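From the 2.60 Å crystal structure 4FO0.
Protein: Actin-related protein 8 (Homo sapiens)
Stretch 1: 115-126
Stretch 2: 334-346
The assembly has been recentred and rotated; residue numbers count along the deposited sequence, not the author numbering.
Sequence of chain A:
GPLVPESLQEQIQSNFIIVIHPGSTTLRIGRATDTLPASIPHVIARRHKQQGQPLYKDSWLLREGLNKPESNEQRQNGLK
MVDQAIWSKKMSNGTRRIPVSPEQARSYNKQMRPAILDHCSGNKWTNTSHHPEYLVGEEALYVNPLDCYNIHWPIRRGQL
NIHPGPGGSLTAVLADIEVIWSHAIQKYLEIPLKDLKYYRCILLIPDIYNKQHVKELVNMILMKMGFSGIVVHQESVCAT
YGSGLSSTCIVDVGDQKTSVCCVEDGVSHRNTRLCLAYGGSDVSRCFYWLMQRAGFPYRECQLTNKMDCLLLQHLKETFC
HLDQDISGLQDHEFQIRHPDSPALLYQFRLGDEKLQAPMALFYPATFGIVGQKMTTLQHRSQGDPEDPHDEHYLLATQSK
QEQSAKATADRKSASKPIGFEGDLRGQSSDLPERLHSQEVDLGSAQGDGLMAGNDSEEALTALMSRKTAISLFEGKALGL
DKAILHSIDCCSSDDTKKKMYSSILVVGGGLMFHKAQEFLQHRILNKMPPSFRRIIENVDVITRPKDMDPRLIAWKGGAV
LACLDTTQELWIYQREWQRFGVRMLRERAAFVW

Stretch 1 (115-126) AILDHCSGNKWT
Stretch 2 334-346: FQIRHPDSPALLY

Three side chains, those of Arg337, Ser121 and Asn123, each donate to a backbone carbonyl of the other stretch at 2.7 Å; the strand bond from Leu117 N to Ala343 O is shorter still, at 2.6 Å. Arg337 (chi1 to chi3 m, t, t; chi4 -94°) donates from NH1 to Ser121 O at 2.7 Å, the carbonyl lying near the guanidinium plane, as suits an N-H donor. Its NE bonds Gln335 OE1 at 2.9 Å, with an angle of 156°, and a long salt bridge joins NH2 to Asp118 OD2 at 3.8 Å. Ser121, chi1 p, gives OG to His338 O at 2.7 Å and accepts at OG from Asn123 N at 3.2 Å. Asn123 (chi1 m, chi2 -35°) donates ND2 to Arg337 O at 2.7 Å, with an angle of 150°; its CA-to-CB bond points toward stretch 2. Trp125 (chi1 m, chi2 125°) donates NE1 to Asp340 OD2 at 3.0 Å and 161°, the carboxylate oxygen sitting at the ring edge where the indole N-H points.

The backbones run antiparallel. Ala115 and Leu345 form a hydrogen-bonded pair, CA-CA 5.2 Å: Ala115 N to Leu345 O is 2.9 Å, and Leu345 N to Ala115 O is 2.8 Å at 169°. Ile116 faces Leu344 as a non-hydrogen-bonded pair, CA-CA 4.6 Å. Asp118 then pairs with Ala343, CA-CA 4.8 Å, so the register slips by one residue in a beta bulge. There Ala343 O accepts twice, from Leu117 N at 2.6 Å and weakly from Asp118 N at 3.4 Å, while Ala343 N donates to Asp118 O at 3.0 Å. Leu117 has phi/psi -88/-30, and the chain turns a corner at this residue.

Stretch 2 carries a strand that enters from before Phe334 and another from Ala343 that runs on past Tyr346, themselves paired by Ile336 N to Leu344 O at 2.8 Å and Leu344 N to Ile336 O at 2.9 Å. Between them His338 to Ser341 make a type II turn, with Pro339 at -60/152 and Asp340 at 70/16. Ser121 N reaches the carbonyl O of Ser341, the last residue of this turn, in a weak bond of 3.1 Å and 125°.

Apolar packing completes the contact, which buries 903 Å² summed over both sides. Pro339 CB lies 3.7 Å from the centroid of the six-membered ring of Trp125, 12° off its normal, a CH-pi contact over the face. The CA-to-CB bond of Leu117 points toward stretch 2, and with rotamer m, t its CG lies 3.8 Å from Leu345 CB and its CB 4.0 Å from Ala343 CB. Ile116 and Leu344 share the other sheet face from Ala115 and Leu345; Ile116 CG2 approaches Leu344 CD2 at 4.1 Å.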

ATOM      1  N   ALA A 115     -28.431  -0.640 -16.341  1.00 43.65           N
ATOM      2  CA  ALA A 115     -28.846   0.208 -17.433  1.00 39.93           C
ATOM      3  C   ALA A 115     -27.583   0.519 -18.226  1.00 49.76           C
ATOM      4  O   ALA A 115     -26.482   0.467 -17.670  1.00 46.46           O
ATOM      5  CB  ALA A 115     -29.447   1.483 -16.888  1.00 29.80           C
ATOM      6  N   ILE A 116     -27.708   0.818 -19.521  1.00 48.80           N
ATOM      7  CA  ILE A 116     -26.526   1.296 -20.236  1.00 48.37           C
ATOM      8  C   ILE A 116     -26.488   2.828 -20.286  1.00 46.80           C
ATOM      9  O   ILE A 116     -27.491   3.489 -20.569  1.00 39.25           O
ATOM     10  CB  ILE A 116     -26.273   0.641 -21.642  1.00 47.61           C
ATOM     11  CG1 ILE A 116     -26.847   1.499 -22.745  1.00 48.72           C
ATOM     12  CG2 ILE A 116     -26.773  -0.823 -21.730  1.00 36.83           C
ATOM     13  CD1 ILE A 116     -28.308   1.301 -22.897  1.00 72.30           C
ATOM     14  N   LEU A 117     -25.329   3.382 -19.950  1.00 44.05           N
ATOM     15  CA  LEU A 117     -25.141   4.821 -19.977  1.00 41.24           C
ATOM     16  C   LEU A 117     -24.679   5.226 -21.364  1.00 56.86           C
ATOM     17  O   LEU A 117     -24.970   6.323 -21.824  1.00 58.20           O
ATOM     18  CB  LEU A 117     -24.088   5.233 -18.961  1.00 37.07           C
ATOM     19  CG  LEU A 117     -24.439   5.065 -17.487  1.00 41.84           C
ATOM     20  CD1 LEU A 117     -23.379   5.745 -16.635  1.00 41.28           C
ATOM     21  CD2 LEU A 117     -25.809   5.653 -17.222  1.00 24.85           C
ATOM     22  N   ASP A 118     -23.966   4.313 -22.022  1.00 48.58           N
ATOM     23  CA  ASP A 118     -23.339   4.560 -23.317  1.00 45.09           C
ATOM     24  C   ASP A 118     -23.131   3.257 -24.065  1.00 38.21           C
ATOM     25  O   ASP A 118     -22.849   2.232 -23.466  1.00 50.79           O
ATOM     26  CB  ASP A 118     -21.981   5.243 -23.150  1.00 51.92           C
ATOM     27  CG  ASP A 118     -22.068   6.756 -23.233  1.00 65.20           C
ATOM     28  OD1 ASP A 118     -22.192   7.277 -24.368  1.00 82.01           O
ATOM     29  OD2 ASP A 118     -21.998   7.418 -22.170  1.00 67.79           O
ATOM     30  N   HIS A 119     -23.272   3.297 -25.379  1.00 48.51           N
ATOM     31  CA  HIS A 119     -23.129   2.105 -26.173  1.00 36.52           C
ATOM     32  C   HIS A 119     -21.771   1.517 -25.987  1.00 41.79           C
ATOM     33  O   HIS A 119     -21.610   0.292 -25.859  1.00 34.23           O
ATOM     34  CB  HIS A 119     -23.359   2.417 -27.639  1.00 36.20           C
ATOM     35  CG  HIS A 119     -23.206   1.228 -28.540  1.00 41.66           C
ATOM     36  ND1 HIS A 119     -22.157   1.074 -29.349  1.00 36.63           N
ATOM     37  CD2 HIS A 119     -24.012   0.118 -28.730  1.00 35.33           C
ATOM     38  CE1 HIS A 119     -22.281  -0.072 -30.026  1.00 36.97           C
ATOM     39  NE2 HIS A 119     -23.418  -0.654 -29.647  1.00 40.71           N
ATOM     40  N   CYS A 120     -20.768   2.379 -25.972  1.00 40.95           N
ATOM     41  CA  CYS A 120     -19.412   1.948 -25.710  1.00 40.56           C
ATOM     42  C   CYS A 120     -18.916   2.544 -24.409  1.00 42.78           C
ATOM     43  O   CYS A 120     -19.303   3.639 -24.032  1.00 44.14           O
ATOM     44  CB  CYS A 120     -18.500   2.342 -26.866  1.00 42.02           C
ATOM     45  SG  CYS A 120     -18.626   1.226 -28.274  1.00 55.01           S
ATOM     46  N   SER A 121     -18.062   1.802 -23.719  1.00 39.90           N
ATOM     47  CA  SER A 121     -17.645   2.170 -22.381  1.00 32.80           C
ATOM     48  C   SER A 121     -16.752   3.397 -22.395  1.00 33.86           C
ATOM     49  O   SER A 121     -16.723   4.159 -21.441  1.00 41.62           O
ATOM     50  CB  SER A 121     -16.925   1.007 -21.714  1.00 29.48           C
ATOM     51  OG  SER A 121     -15.649   0.815 -22.276  1.00 43.04           O
ATOM     52  N   GLY A 122     -16.026   3.587 -23.487  1.00 37.84           N
ATOM     53  CA  GLY A 122     -15.113   4.707 -23.602  1.00 40.99           C
ATOM     54  C   GLY A 122     -13.681   4.373 -23.202  1.00 51.73           C
ATOM     55  O   GLY A 122     -12.795   5.229 -23.256  1.00 60.41           O
ATOM     56  N   ASN A 123     -13.465   3.129 -22.784  1.00 39.33           N
ATOM     57  CA  ASN A 123     -12.126   2.628 -22.522  1.00 43.88           C
ATOM     58  C   ASN A 123     -11.797   1.506 -23.466  1.00 37.94           C
ATOM     59  O   ASN A 123     -12.676   0.739 -23.851  1.00 41.00           O
ATOM     60  CB  ASN A 123     -11.994   2.115 -21.087  1.00 41.67           C
ATOM     61  CG  ASN A 123     -12.169   3.203 -20.074  1.00 52.13           C
ATOM     62  OD1 ASN A 123     -11.770   4.364 -20.288  1.00 58.52           O
ATOM     63  ND2 ASN A 123     -12.787   2.850 -18.958  1.00 45.03           N
ATOM     64  N   LYS A 124     -10.527   1.399 -23.829  1.00 41.45           N
ATOM     65  CA  LYS A 124     -10.107   0.329 -24.726  1.00 56.36           C
ATOM     66  C   LYS A 124      -8.823  -0.344 -24.280  1.00 39.56           C
ATOM     67  O   LYS A 124      -8.070   0.187 -23.473  1.00 33.99           O
ATOM     68  CB  LYS A 124      -9.966   0.847 -26.155  1.00 45.95           C
ATOM     69  CG  LYS A 124      -9.150   2.098 -26.252  1.00 60.81           C
ATOM     70  CD  LYS A 124      -9.443   2.800 -27.546  1.00 83.80           C
ATOM     71  CE  LYS A 124     -10.921   3.099 -27.666  1.00 73.74           C
ATOM     72  NZ  LYS A 124     -11.233   3.605 -29.037  1.00 93.29           N
ATOM     73  N   TRP A 125      -8.593  -1.536 -24.801  1.00 38.24           N
ATOM     74  CA  TRP A 125      -7.359  -2.234 -24.543  1.00 32.04           C
ATOM     75  C   TRP A 125      -6.194  -1.405 -25.041  1.00 48.13           C
ATOM     76  O   TRP A 125      -6.300  -0.714 -26.055  1.00 39.58           O
ATOM     77  CB  TRP A 125      -7.366  -3.535 -25.297  1.00 28.09           C
ATOM     78  CG  TRP A 125      -8.514  -4.426 -24.973  1.00 38.42           C
ATOM     79  CD1 TRP A 125      -9.404  -4.952 -25.855  1.00 41.36           C
ATOM     80  CD2 TRP A 125      -8.873  -4.946 -23.686  1.00 45.78           C
ATOM     81  NE1 TRP A 125     -10.299  -5.766 -25.206  1.00 39.09           N
ATOM     82  CE2 TRP A 125      -9.996  -5.780 -23.871  1.00 47.71           C
ATOM     83  CE3 TRP A 125      -8.346  -4.799 -22.398  1.00 49.31           C
ATOM     84  CZ2 TRP A 125     -10.610  -6.454 -22.819  1.00 32.79           C
ATOM     85  CZ3 TRP A 125      -8.957  -5.467 -21.354  1.00 37.26           C
ATOM     86  CH2 TRP A 125     -10.077  -6.282 -21.570  1.00 41.44           C
ATOM     87  N   THR A 126      -5.081  -1.470 -24.323  1.00 41.43           N
ATOM     88  CA  THR A 126      -3.827  -0.932 -24.828  1.00 41.80           C
ATOM     89  C   THR A 126      -3.534  -1.495 -26.226  1.00 50.48           C
ATOM     90  O   THR A 126      -3.657  -2.699 -26.465  1.00 36.81           O
ATOM     91  CB  THR A 126      -2.687  -1.333 -23.906  1.00 43.89           C
ATOM     92  OG1 THR A 126      -2.941  -0.798 -22.604  1.00 41.62           O
ATOM     93  CG2 THR A 126      -1.346  -0.832 -24.436  1.00 39.42           C
ATOM     94  N   PHE A 334     -23.305   2.032  -9.005  1.00 39.49           N
ATOM     95  CA  PHE A 334     -21.941   2.123  -9.485  1.00 42.69           C
ATOM     96  C   PHE A 334     -21.888   1.858 -10.978  1.00 38.54           C
ATOM     97  O   PHE A 334     -22.801   1.244 -11.543  1.00 33.18           O
ATOM     98  CB  PHE A 334     -21.033   1.152  -8.718  1.00 38.86           C
ATOM     99  CG  PHE A 334     -21.331  -0.310  -8.961  1.00 33.23           C
ATOM    100  CD1 PHE A 334     -22.299  -0.970  -8.222  1.00 33.90           C
ATOM    101  CD2 PHE A 334     -20.615  -1.032  -9.905  1.00 27.79           C
ATOM    102  CE1 PHE A 334     -22.568  -2.329  -8.436  1.00 38.07           C
ATOM    103  CE2 PHE A 334     -20.872  -2.392 -10.123  1.00 31.07           C
ATOM    104  CZ  PHE A 334     -21.842  -3.043  -9.382  1.00 30.49           C
ATOM    105  N   GLN A 335     -20.815   2.323 -11.607  1.00 41.94           N
ATOM    106  CA  GLN A 335     -20.602   2.122 -13.039  1.00 44.94           C
ATOM    107  C   GLN A 335     -19.604   1.013 -13.350  1.00 38.21           C
ATOM    108  O   GLN A 335     -18.723   0.707 -12.552  1.00 52.26           O
ATOM    109  CB  GLN A 335     -20.091   3.410 -13.675  1.00 33.93           C
ATOM    110  CG  GLN A 335     -21.055   4.571 -13.595  1.00 37.25           C
ATOM    111  CD  GLN A 335     -20.594   5.752 -14.429  1.00 50.24           C
ATOM    112  OE1 GLN A 335     -19.616   5.660 -15.174  1.00 49.86           O
ATOM    113  NE2 GLN A 335     -21.297   6.869 -14.308  1.00 48.22           N
ATOM    114  N   ILE A 336     -19.737   0.411 -14.522  1.00 39.99           N
ATOM    115  CA  ILE A 336     -18.632  -0.354 -15.072  1.00 37.79           C
ATOM    116  C   ILE A 336     -18.361   0.153 -16.483  1.00 37.76           C
ATOM    117  O   ILE A 336     -19.260   0.223 -17.300  1.00 40.89           O
ATOM    118  CB  ILE A 336     -18.902  -1.854 -15.121  1.00 38.64           C
ATOM    119  CG1 ILE A 336     -19.381  -2.373 -13.758  1.00 41.86           C
ATOM    120  CG2 ILE A 336     -17.631  -2.573 -15.557  1.00 29.78           C
ATOM    121  CD1 ILE A 336     -19.531  -3.909 -13.698  1.00 34.33           C
ATOM    122  N   ARG A 337     -17.119   0.532 -16.747  1.00 42.71           N
ATOM    123  CA  ARG A 337     -16.708   0.980 -18.066  1.00 34.04           C
ATOM    124  C   ARG A 337     -15.487   0.185 -18.512  1.00 38.66           C
ATOM    125  O   ARG A 337     -14.393   0.728 -18.669  1.00 43.66           O
ATOM    126  CB  ARG A 337     -16.390   2.473 -18.045  1.00 28.62           C
ATOM    127  CG  ARG A 337     -17.569   3.326 -17.626  1.00 32.91           C
ATOM    128  CD  ARG A 337     -17.261   4.807 -17.770  1.00 32.72           C
ATOM    129  NE  ARG A 337     -18.475   5.619 -17.815  1.00 52.66           N
ATOM    130  CZ  ARG A 337     -19.076   6.005 -18.941  1.00 55.37           C
ATOM    131  NH1 ARG A 337     -18.573   5.655 -20.115  1.00 49.42           N
ATOM    132  NH2 ARG A 337     -20.180   6.742 -18.897  1.00 46.31           N
ATOM    133  N   HIS A 338     -15.676  -1.109 -18.723  1.00 34.63           N
ATOM    134  CA  HIS A 338     -14.580  -1.944 -19.174  1.00 37.00           C
ATOM    135  C   HIS A 338     -14.435  -1.936 -20.673  1.00 40.47           C
ATOM    136  O   HIS A 338     -15.400  -1.721 -21.401  1.00 43.62           O
ATOM    137  CB  HIS A 338     -14.770  -3.364 -18.676  1.00 39.30           C
ATOM    138  CG  HIS A 338     -14.593  -3.492 -17.199  1.00 53.89           C
ATOM    139  ND1 HIS A 338     -14.845  -4.661 -16.513  1.00 52.04           N
ATOM    140  CD2 HIS A 338     -14.184  -2.588 -16.276  1.00 34.68           C
ATOM    141  CE1 HIS A 338     -14.601  -4.470 -15.229  1.00 44.69           C
ATOM    142  NE2 HIS A 338     -14.205  -3.220 -15.057  1.00 46.28           N
ATOM    143  N   PRO A 339     -13.218  -2.178 -21.150  1.00 39.37           N
ATOM    144  CA  PRO A 339     -13.083  -2.338 -22.600  1.00 41.64           C
ATOM    145  C   PRO A 339     -13.942  -3.524 -23.069  1.00 44.10           C
ATOM    146  O   PRO A 339     -14.187  -4.442 -22.284  1.00 44.06           O
ATOM    147  CB  PRO A 339     -11.585  -2.627 -22.785  1.00 38.64           C
ATOM    148  CG  PRO A 339     -10.931  -2.193 -21.489  1.00 41.48           C
ATOM    149  CD  PRO A 339     -11.962  -2.440 -20.430  1.00 32.17           C
ATOM    150  N   ASP A 340     -14.417  -3.497 -24.314  1.00 50.22           N
ATOM    151  CA  ASP A 340     -15.168  -4.630 -24.870  1.00 43.72           C
ATOM    152  C   ASP A 340     -16.556  -4.779 -24.235  1.00 49.44           C
ATOM    153  O   ASP A 340     -17.207  -5.819 -24.347  1.00 47.97           O
ATOM    154  CB  ASP A 340     -14.376  -5.936 -24.716  1.00 44.37           C
ATOM    155  CG  ASP A 340     -13.403  -6.193 -25.876  1.00 60.40           C
ATOM    156  OD1 ASP A 340     -13.248  -5.311 -26.759  1.00 49.88           O
ATOM    157  OD2 ASP A 340     -12.786  -7.290 -25.894  1.00 60.79           O
ATOM    158  N   SER A 341     -16.998  -3.733 -23.554  1.00 44.85           N
ATOM    159  CA  SER A 341     -18.344  -3.700 -23.009  1.00 38.19           C
ATOM    160  C   SER A 341     -18.918  -2.282 -23.054  1.00 37.40           C
ATOM    161  O   SER A 341     -18.211  -1.315 -23.374  1.00 36.65           O
ATOM    162  CB  SER A 341     -18.380  -4.267 -21.587  1.00 42.86           C
ATOM    163  OG  SER A 341     -17.341  -3.722 -20.802  1.00 56.27           O
ATOM    164  N   PRO A 342     -20.222  -2.168 -22.784  1.00 37.50           N
ATOM    165  CA  PRO A 342     -20.911  -0.872 -22.752  1.00 37.41           C
ATOM    166  C   PRO A 342     -20.615  -0.124 -21.468  1.00 35.90           C
ATOM    167  O   PRO A 342     -20.092  -0.737 -20.545  1.00 43.30           O
ATOM    168  CB  PRO A 342     -22.384  -1.255 -22.818  1.00 33.42           C
ATOM    169  CG  PRO A 342     -22.433  -2.717 -22.435  1.00 33.94           C
ATOM    170  CD  PRO A 342     -21.144  -3.319 -22.772  1.00 32.50           C
ATOM    171  N   ALA A 343     -20.910   1.171 -21.412  1.00 35.93           N
ATOM    172  CA  ALA A 343     -20.869   1.887 -20.130  1.00 40.25           C
ATOM    173  C   ALA A 343     -22.110   1.490 -19.355  1.00 40.74           C
ATOM    174  O   ALA A 343     -23.225   1.853 -19.746  1.00 48.35           O
ATOM    175  CB  ALA A 343     -20.828   3.405 -20.327  1.00 28.57           C
ATOM    176  N   LEU A 344     -21.909   0.736 -18.275  1.00 28.95           N
ATOM    177  CA  LEU A 344     -22.999   0.185 -17.467  1.00 33.41           C
ATOM    178  C   LEU A 344     -23.199   0.899 -16.140  1.00 38.60           C
ATOM    179  O   LEU A 344     -22.242   1.323 -15.483  1.00 42.10           O
ATOM    180  CB  LEU A 344     -22.744  -1.284 -17.192  1.00 29.89           C
ATOM    181  CG  LEU A 344     -22.765  -2.174 -18.424  1.00 40.40           C
ATOM    182  CD1 LEU A 344     -22.186  -3.530 -18.071  1.00 49.10           C
ATOM    183  CD2 LEU A 344     -24.192  -2.329 -18.920  1.00 42.97           C
ATOM    184  N   LEU A 345     -24.459   1.026 -15.748  1.00 40.79           N
ATOM    185  CA  LEU A 345     -24.802   1.585 -14.447  1.00 39.78           C
ATOM    186  C   LEU A 345     -25.658   0.599 -13.660  1.00 44.82           C
ATOM    187  O   LEU A 345     -26.698   0.161 -14.140  1.00 38.55           O
ATOM    188  CB  LEU A 345     -25.565   2.885 -14.608  1.00 34.30           C
ATOM    189  CG  LEU A 345     -26.008   3.460 -13.274  1.00 45.21           C
ATOM    190  CD1 LEU A 345     -24.802   4.037 -12.565  1.00 32.66           C
ATOM    191  CD2 LEU A 345     -27.074   4.506 -13.488  1.00 26.45           C
ATOM    192  N   TYR A 346     -25.199   0.265 -12.454  1.00 41.03           N
ATOM    193  CA  TYR A 346     -25.850  -0.704 -11.576  1.00 38.14           C
ATOM    194  C   TYR A 346     -26.462  -0.062 -10.328  1.00 44.93           C
ATOM    195  O   TYR A 346     -25.804   0.713  -9.622  1.00 40.44           O
ATOM    196  CB  TYR A 346     -24.831  -1.731 -11.096  1.00 35.14           C
ATOM    197  CG  TYR A 346     -24.463  -2.795 -12.098  1.00 37.82           C
ATOM    198  CD1 TYR A 346     -25.142  -4.010 -12.120  1.00 38.79           C
ATOM    199  CD2 TYR A 346     -23.408  -2.613 -12.986  1.00 35.48           C
ATOM    200  CE1 TYR A 346     -24.804  -5.004 -13.013  1.00 37.76           C
ATOM    201  CE2 TYR A 346     -23.062  -3.608 -13.900  1.00 36.38           C
ATOM    202  CZ  TYR A 346     -23.767  -4.797 -13.907  1.00 44.55           C
ATOM    203  OH  TYR A 346     -23.442  -5.796 -14.796  1.00 56.29           O
TER